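Local coordinates for Dps family protein (Staphylococcus aureus subsp. aureus, PDB 2D5K) that probably stores and oxidises iron inside a shell of twelve ferritin-like subunits and is associated with compaction of the bacterial nucleoid, at residues 108-113 / 131-136; 57-62 / 127-132. All coordinates share one frame; numbering follows the deposited sequence.

Interaction 1: residues 108-113 / 131-136; sequences KQLENA and GMQTSV
Two groups reach Glu111 OE1: it is held by the side-chain amide of Gln133 from the facing helix and approached by a water that can donate to it. The pair joins helices 92-120 and 123-147, consecutive members of the ferritin-like four-helix bundle, which run antiparallel at 158° with local axes 9.8 Å apart. Gln133 NE2 donates to Glu111 OE1 over 3.3 Å, a long bond but a straight one, with 167° at the hydrogen. The acceptor lies in the plane of the amide, and the carboxylate receives the N-H on the anti lone pair of OE1, turned from its other oxygen. A bend at chi2 (69°) brings Glu111's acid group round to this position, whereas Gln133 reaches across with an extended chain. The water, 2.9 Å from Glu111 OE1 and 2.6 Å from Gln133 OE1, lies within donating distance of both oxygens but has more acceptors around it than protons; even so, NE2 toward the carboxylate and OE1 toward the water is the orientation that suits the amide. Gln133 NE2 also makes a weak hydrogen bond to Ser107 O, one turn before Glu111 on the same helix.

Beside this polar pair, Leu110 supplies the apolar half of the contact. Its CD1 drops onto the backbone of the facing helix, 3.7 Å from Gln133 CA, and lies equally close, at 3.7 Å, to Met132 CG. The chains of Leu110 and Met132 cross at about a right angle, so both methyls of the leucine fork reach the thioether. Trp19 of helix 5-32 packs on Met132 and Val136, while Val124 of a second subunit packs on Gln133. On the thioether side of the fork, Leu110 CD2 sits 3.8 Å from Met132 SD.

Interaction 2: residues 57-62 / 127-132; sequences DELAER and DMFIGM
Met128 crosses the gap between antiparallel helices 38-65 and 123-147, whose local axes stand 11.1 Å apart, as a nearly straight rod. Its CB starts 3.9 Å from Leu59 CD2, the two side chains sliding past each other in opposite directions. Next, CG of Met128 lies 3.7 Å from Glu58 OE2, a carboxylate oxygen resting alongside a methylene. Farther along, Met128 SD comes 3.6 Å from Arg62 CB, and the terminal CE stays against the aliphatic base of Arg62, which crosses it at about a right angle. The extended torsions beyond CG give Met128 this reach. A water ties the two helices at the other branch of the acid, donating to Glu58 OE1 at 2.6 Å and to Met128 O at 2.7 Å; that carbonyl also accepts the helical N-H of Met132. Arg62's guanidinium turns elsewhere, forming salt bridges to Asp122 and to Asp137 of a neighbouring subunit. Leu59 CD1 presses inward to 3.5 Å from Met132 CE, joining the core of the four-helix bundle, where helix 5-32 contributes Glu11 and Leu12 against Phe129 and helix 92-120 places Ile114 against the same ring.

Helix 123-147 serves both contacts, facing helix 92-120 in interaction 1 and helix 38-65 in interaction 2, with centres 10 Å apart. Gly131 and Met132 belong to both, and Met132 carries apolar contact in each: its sulfur meets Leu110 and its methyl Leu59. Phe129, from interaction 2, completes the bridge by packing its CD1 3.6 Å from Leu110 CD2 of interaction 1, so one apolar layer runs through the bundle. On segment 57-62, Asp57 and Glu61 hydrogen-bond to Trp31 and His42 of another subunit, with His30 of that subunit packed beside them. This is consistent with the intersubunit ferroxidase site known from Dps proteins.

Interaction 1: residues 108-113 / 131-136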
ATOM      1  N   LYS B 108     -28.476   6.574 -25.900  1.00 14.70           N
ATOM      2  CA  LYS B 108     -29.096   6.438 -27.212  1.00 15.45           C
ATOM      3  C   LYS B 108     -28.107   6.858 -28.302  1.00 14.37           C
ATOM      4  O   LYS B 108     -28.011   6.214 -29.350  1.00 13.74           O
ATOM      5  CB  LYS B 108     -30.366   7.294 -27.294  1.00 18.07           C
ATOM      6  CG  LYS B 108     -31.086   7.193 -28.629  1.00 23.01           C
ATOM      7  CD  LYS B 108     -32.405   7.957 -28.612  1.00 28.29           C
ATOM      8  CE  LYS B 108     -33.105   7.873 -29.965  1.00 30.24           C
ATOM      9  NZ  LYS B 108     -34.383   8.645 -29.978  1.00 34.54           N
ATOM     10  N   GLN B 109     -27.371   7.939 -28.055  1.00 14.45           N
ATOM     11  CA  GLN B 109     -26.373   8.406 -29.018  1.00 15.04           C
ATOM     12  C   GLN B 109     -25.294   7.349 -29.177  1.00 14.90           C
ATOM     13  O   GLN B 109     -24.807   7.096 -30.280  1.00 15.01           O
ATOM     14  CB  GLN B 109     -25.685   9.689 -28.549  1.00 17.37           C
ATOM     15  CG  GLN B 109     -26.460  10.970 -28.701  1.00 22.60           C
ATOM     16  CD  GLN B 109     -25.544  12.175 -28.588  1.00 25.24           C
ATOM     17  OE1 GLN B 109     -24.658  12.212 -27.731  1.00 21.96           O
ATOM     18  NE2 GLN B 109     -25.751  13.166 -29.451  1.00 24.15           N
ATOM     19  N   LEU B 110     -24.907   6.740 -28.060  1.00 14.22           N
ATOM     20  CA  LEU B 110     -23.864   5.724 -28.094  1.00 13.05           C
ATOM     21  C   LEU B 110     -24.283   4.481 -28.875  1.00 14.60           C
ATOM     22  O   LEU B 110     -23.452   3.842 -29.514  1.00 13.57           O
ATOM     23  CB  LEU B 110     -23.446   5.346 -26.668  1.00 13.11           C
ATOM     24  CG  LEU B 110     -22.663   6.423 -25.909  1.00 13.35           C
ATOM     25  CD1 LEU B 110     -22.503   6.016 -24.456  1.00 13.75           C
ATOM     26  CD2 LEU B 110     -21.298   6.622 -26.562  1.00 14.20           C
ATOM     27  N   GLU B 111     -25.568   4.138 -28.829  1.00 15.00           N
ATOM     28  CA  GLU B 111     -26.049   2.971 -29.560  1.00 15.61           C
ATOM     29  C   GLU B 111     -25.764   3.202 -31.044  1.00 16.97           C
ATOM     30  O   GLU B 111     -25.275   2.315 -31.744  1.00 16.32           O
ATOM     31  CB  GLU B 111     -27.555   2.776 -29.322  1.00 17.38           C
ATOM     32  CG  GLU B 111     -28.169   1.540 -29.987  1.00 18.83           C
ATOM     33  CD  GLU B 111     -27.717   0.215 -29.380  1.00 20.05           C
ATOM     34  OE1 GLU B 111     -26.985   0.219 -28.362  1.00 17.98           O
ATOM     35  OE2 GLU B 111     -28.105  -0.847 -29.926  1.00 20.49           O
ATOM     36  N   ASN B 112     -26.049   4.413 -31.513  1.00 16.81           N
ATOM     37  CA  ASN B 112     -25.817   4.774 -32.906  1.00 16.92           C
ATOM     38  C   ASN B 112     -24.319   4.855 -33.204  1.00 16.10           C
ATOM     39  O   ASN B 112     -23.862   4.397 -34.248  1.00 17.70           O
ATOM     40  CB  ASN B 112     -26.489   6.112 -33.220  1.00 18.90           C
ATOM     41  CG  ASN B 112     -26.329   6.521 -34.672  1.00 22.26           C
ATOM     42  OD1 ASN B 112     -26.671   5.768 -35.583  1.00 24.36           O
ATOM     43  ND2 ASN B 112     -25.810   7.722 -34.894  1.00 24.55           N
ATOM     44  N   ALA B 113     -23.558   5.432 -32.277  1.00 14.24           N
ATOM     45  CA  ALA B 113     -22.114   5.569 -32.445  1.00 14.13           C
ATOM     46  C   ALA B 113     -21.434   4.209 -32.572  1.00 14.58           C
ATOM     47  O   ALA B 113     -20.479   4.049 -33.336  1.00 14.85           O
ATOM     48  CB  ALA B 113     -21.521   6.339 -31.261  1.00 14.20           C
ATOM     49  N   GLY B 131     -17.773   0.484 -23.717  1.00 12.68           N
ATOM     50  CA  GLY B 131     -17.366   0.641 -22.331  1.00 13.10           C
ATOM     51  C   GLY B 131     -18.092   1.808 -21.686  1.00 13.04           C
ATOM     52  O   GLY B 131     -18.543   1.719 -20.545  1.00 13.73           O
ATOM     53  N   MET B 132     -18.200   2.912 -22.417  1.00 12.50           N
ATOM     54  CA  MET B 132     -18.885   4.095 -21.906  1.00 13.51           C
ATOM     55  C   MET B 132     -20.374   3.821 -21.697  1.00 11.69           C
ATOM     56  O   MET B 132     -20.942   4.175 -20.664  1.00 12.32           O
ATOM     57  CB  MET B 132     -18.717   5.269 -22.876  1.00 14.30           C
ATOM     58  CG  MET B 132     -19.468   6.528 -22.449  1.00 17.58           C
ATOM     59  SD  MET B 132     -19.313   7.885 -23.629  1.00 20.13           S
ATOM     60  CE  MET B 132     -17.699   8.514 -23.197  1.00 22.54           C
ATOM     61  N   GLN B 133     -21.009   3.187 -22.677  1.00 12.67           N
ATOM     62  CA  GLN B 133     -22.432   2.886 -22.562  1.00 12.19           C
ATOM     63  C   GLN B 133     -22.696   1.974 -21.364  1.00 12.40           C
ATOM     64  O   GLN B 133     -23.725   2.092 -20.700  1.00 13.03           O
ATOM     65  CB  GLN B 133     -22.940   2.228 -23.849  1.00 12.81           C
ATOM     66  CG  GLN B 133     -24.460   2.062 -23.899  1.00 13.51           C
ATOM     67  CD  GLN B 133     -24.923   1.415 -25.186  1.00 13.82           C
ATOM     68  OE1 GLN B 133     -24.342   0.429 -25.633  1.00 13.83           O
ATOM     69  NE2 GLN B 133     -25.983   1.963 -25.787  1.00 13.82           N
ATOM     70  N   THR B 134     -21.763   1.066 -21.093  1.00 11.06           N
ATOM     71  CA  THR B 134     -21.894   0.149 -19.964  1.00 11.96           C
ATOM     72  C   THR B 134     -22.045   0.944 -18.665  1.00 12.79           C
ATOM     73  O   THR B 134     -22.967   0.712 -17.880  1.00 12.67           O
ATOM     74  CB  THR B 134     -20.647  -0.761 -19.823  1.00 11.35           C
ATOM     75  OG1 THR B 134     -20.501  -1.574 -20.997  1.00 12.46           O
ATOM     76  CG2 THR B 134     -20.780  -1.663 -18.598  1.00 12.92           C
ATOM     77  N   SER B 135     -21.129   1.881 -18.443  1.00 13.21           N
ATOM     78  CA  SER B 135     -21.158   2.692 -17.227  1.00 13.96           C
ATOM     79  C   SER B 135     -22.346   3.650 -17.203  1.00 12.92           C
ATOM     80  O   SER B 135     -22.989   3.833 -16.165  1.00 13.13           O
ATOM     81  CB  SER B 135     -19.858   3.481 -17.092  1.00 15.49           C
ATOM     82  OG  SER B 135     -19.904   4.312 -15.944  1.00 23.51           O
ATOM     83  N   VAL B 136     -22.634   4.267 -18.343  1.00 13.01           N
ATOM     84  CA  VAL B 136     -23.763   5.191 -18.433  1.00 13.00           C
ATOM     85  C   VAL B 136     -25.070   4.494 -18.042  1.00 12.78           C
ATOM     86  O   VAL B 136     -25.855   5.011 -17.236  1.00 13.04           O
ATOM     87  CB  VAL B 136     -23.882   5.772 -19.865  1.00 12.54           C
ATOM     88  CG1 VAL B 136     -25.235   6.454 -20.057  1.00 13.24           C
ATOM     89  CG2 VAL B 136     -22.748   6.773 -20.104  1.00 13.05           C
TER
HETATM   90  O   HOH W   1     -25.651  -1.603 -26.583  1.00 16.73           O

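Interaction 2: residues 57-62 / 127-132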
ATOM      1  N   ASP B  57     -10.554  12.249 -21.892  1.00 16.64           N
ATOM      2  CA  ASP B  57      -9.175  11.985 -22.280  1.00 18.07           C
ATOM      3  C   ASP B  57      -9.060  10.743 -23.160  1.00 19.09           C
ATOM      4  O   ASP B  57      -8.344  10.753 -24.166  1.00 20.34           O
ATOM      5  CB  ASP B  57      -8.302  11.826 -21.035  1.00 18.43           C
ATOM      6  CG  ASP B  57      -6.820  11.896 -21.351  1.00 21.56           C
ATOM      7  OD1 ASP B  57      -6.393  12.889 -21.978  1.00 22.38           O
ATOM      8  OD2 ASP B  57      -6.084  10.968 -20.967  1.00 22.49           O
ATOM      9  N   GLU B  58      -9.763   9.677 -22.786  1.00 18.12           N
ATOM     10  CA  GLU B  58      -9.719   8.437 -23.555  1.00 20.02           C
ATOM     11  C   GLU B  58     -10.183   8.641 -24.991  1.00 20.24           C
ATOM     12  O   GLU B  58      -9.492   8.264 -25.937  1.00 19.44           O
ATOM     13  CB  GLU B  58     -10.593   7.358 -22.906  1.00 22.85           C
ATOM     14  CG  GLU B  58     -10.670   6.073 -23.741  1.00 24.59           C
ATOM     15  CD  GLU B  58     -11.726   5.099 -23.252  1.00 27.30           C
ATOM     16  OE1 GLU B  58     -12.873   5.535 -23.020  1.00 28.62           O
ATOM     17  OE2 GLU B  58     -11.411   3.896 -23.117  1.00 27.93           O
ATOM     18  N   LEU B  59     -11.361   9.234 -25.155  1.00 20.63           N
ATOM     19  CA  LEU B  59     -11.898   9.452 -26.488  1.00 21.34           C
ATOM     20  C   LEU B  59     -11.088  10.471 -27.281  1.00 21.01           C
ATOM     21  O   LEU B  59     -10.907  10.322 -28.490  1.00 19.87           O
ATOM     22  CB  LEU B  59     -13.371   9.878 -26.406  1.00 23.82           C
ATOM     23  CG  LEU B  59     -14.308   8.889 -25.697  1.00 25.92           C
ATOM     24  CD1 LEU B  59     -15.746   9.225 -26.043  1.00 25.62           C
ATOM     25  CD2 LEU B  59     -14.005   7.458 -26.125  1.00 25.41           C
ATOM     26  N   ALA B  60     -10.587  11.501 -26.610  1.00 19.74           N
ATOM     27  CA  ALA B  60      -9.787  12.509 -27.296  1.00 18.83           C
ATOM     28  C   ALA B  60      -8.493  11.899 -27.837  1.00 18.11           C
ATOM     29  O   ALA B  60      -8.080  12.204 -28.955  1.00 19.45           O
ATOM     30  CB  ALA B  60      -9.460  13.660 -26.351  1.00 18.24           C
ATOM     31  N   GLU B  61      -7.851  11.039 -27.051  1.00 19.05           N
ATOM     32  CA  GLU B  61      -6.603  10.428 -27.500  1.00 19.35           C
ATOM     33  C   GLU B  61      -6.829   9.335 -28.538  1.00 19.07           C
ATOM     34  O   GLU B  61      -5.895   8.928 -29.226  1.00 19.27           O
ATOM     35  CB  GLU B  61      -5.806   9.891 -26.311  1.00 21.51           C
ATOM     36  CG  GLU B  61      -5.505  10.974 -25.278  1.00 22.67           C
ATOM     37  CD  GLU B  61      -4.297  10.667 -24.420  1.00 23.39           C
ATOM     38  OE1 GLU B  61      -4.055   9.481 -24.118  1.00 22.83           O
ATOM     39  OE2 GLU B  61      -3.594  11.625 -24.033  1.00 24.11           O
ATOM     40  N   ARG B  62      -8.065   8.854 -28.650  1.00 17.67           N
ATOM     41  CA  ARG B  62      -8.368   7.850 -29.663  1.00 17.49           C
ATOM     42  C   ARG B  62      -8.477   8.617 -30.973  1.00 18.39           C
ATOM     43  O   ARG B  62      -7.996   8.167 -32.013  1.00 19.36           O
ATOM     44  CB  ARG B  62      -9.690   7.133 -29.366  1.00 16.49           C
ATOM     45  CG  ARG B  62     -10.174   6.240 -30.518  1.00 17.03           C
ATOM     46  CD  ARG B  62      -9.102   5.223 -30.933  1.00 16.72           C
ATOM     47  NE  ARG B  62      -9.487   4.477 -32.135  1.00 15.92           N
ATOM     48  CZ  ARG B  62      -8.659   3.701 -32.828  1.00 17.93           C
ATOM     49  NH1 ARG B  62      -7.395   3.562 -32.440  1.00 15.20           N
ATOM     50  NH2 ARG B  62      -9.089   3.072 -33.917  1.00 14.48           N
ATOM     51  N   ASP B 127     -15.349  -0.285 -29.293  1.00 14.55           N
ATOM     52  CA  ASP B 127     -15.147  -0.845 -27.961  1.00 14.57           C
ATOM     53  C   ASP B 127     -15.193   0.238 -26.887  1.00 12.91           C
ATOM     54  O   ASP B 127     -15.728   0.021 -25.798  1.00 12.64           O
ATOM     55  CB  ASP B 127     -13.805  -1.585 -27.907  1.00 17.36           C
ATOM     56  CG  ASP B 127     -13.576  -2.285 -26.585  1.00 23.36           C
ATOM     57  OD1 ASP B 127     -14.428  -3.108 -26.190  1.00 24.29           O
ATOM     58  OD2 ASP B 127     -12.538  -2.015 -25.943  1.00 25.68           O
ATOM     59  N   MET B 128     -14.631   1.404 -27.192  1.00 12.54           N
ATOM     60  CA  MET B 128     -14.637   2.509 -26.240  1.00 13.18           C
ATOM     61  C   MET B 128     -16.057   3.001 -25.995  1.00 13.28           C
ATOM     62  O   MET B 128     -16.424   3.314 -24.861  1.00 12.51           O
ATOM     63  CB  MET B 128     -13.760   3.651 -26.745  1.00 15.03           C
ATOM     64  CG  MET B 128     -12.281   3.321 -26.665  1.00 18.00           C
ATOM     65  SD  MET B 128     -11.252   4.688 -27.194  1.00 21.38           S
ATOM     66  CE  MET B 128      -9.605   3.940 -27.058  1.00 19.46           C
ATOM     67  N   PHE B 129     -16.856   3.070 -27.056  1.00 12.78           N
ATOM     68  CA  PHE B 129     -18.240   3.502 -26.909  1.00 12.26           C
ATOM     69  C   PHE B 129     -19.003   2.487 -26.065  1.00 13.58           C
ATOM     70  O   PHE B 129     -19.851   2.858 -25.257  1.00 12.58           O
ATOM     71  CB  PHE B 129     -18.917   3.640 -28.275  1.00 13.01           C
ATOM     72  CG  PHE B 129     -18.442   4.817 -29.077  1.00 14.01           C
ATOM     73  CD1 PHE B 129     -18.318   6.075 -28.489  1.00 13.61           C
ATOM     74  CD2 PHE B 129     -18.161   4.682 -30.434  1.00 13.80           C
ATOM     75  CE1 PHE B 129     -17.923   7.183 -29.244  1.00 12.61           C
ATOM     76  CE2 PHE B 129     -17.767   5.784 -31.193  1.00 15.51           C
ATOM     77  CZ  PHE B 129     -17.650   7.035 -30.595  1.00 14.81           C
ATOM     78  N   ILE B 130     -18.707   1.203 -26.262  1.00 13.18           N
ATOM     79  CA  ILE B 130     -19.369   0.142 -25.507  1.00 14.71           C
ATOM     80  C   ILE B 130     -19.050   0.279 -24.025  1.00 13.83           C
ATOM     81  O   ILE B 130     -19.937   0.188 -23.178  1.00 14.12           O
ATOM     82  CB  ILE B 130     -18.911  -1.264 -25.962  1.00 16.62           C
ATOM     83  CG1 ILE B 130     -19.220  -1.473 -27.445  1.00 22.42           C
ATOM     84  CG2 ILE B 130     -19.593  -2.332 -25.110  1.00 18.03           C
ATOM     85  CD1 ILE B 130     -20.664  -1.419 -27.779  1.00 29.57           C
ATOM     86  N   GLY B 131     -17.773   0.484 -23.717  1.00 12.68           N
ATOM     87  CA  GLY B 131     -17.366   0.641 -22.331  1.00 13.10           C
ATOM     88  C   GLY B 131     -18.092   1.808 -21.686  1.00 13.04           C
ATOM     89  O   GLY B 131     -18.543   1.719 -20.545  1.00 13.73           O
ATOM     90  N   MET B 132     -18.200   2.912 -22.417  1.00 12.50           N
ATOM     91  CA  MET B 132     -18.885   4.095 -21.906  1.00 13.51           C
ATOM     92  C   MET B 132     -20.374   3.821 -21.697  1.00 11.69           C
ATOM     93  O   MET B 132     -20.942   4.175 -20.664  1.00 12.32           O
ATOM     94  CB  MET B 132     -18.717   5.269 -22.876  1.00 14.30           C
ATOM     95  CG  MET B 132     -19.468   6.528 -22.449  1.00 17.58           C
ATOM     96  SD  MET B 132     -19.313   7.885 -23.629  1.00 20.13           S
ATOM     97  CE  MET B 132     -17.699   8.514 -23.197  1.00 22.54           C
TER
HETATM   98  O   HOH W   2     -14.750   3.743 -22.781  1.00 24.86           O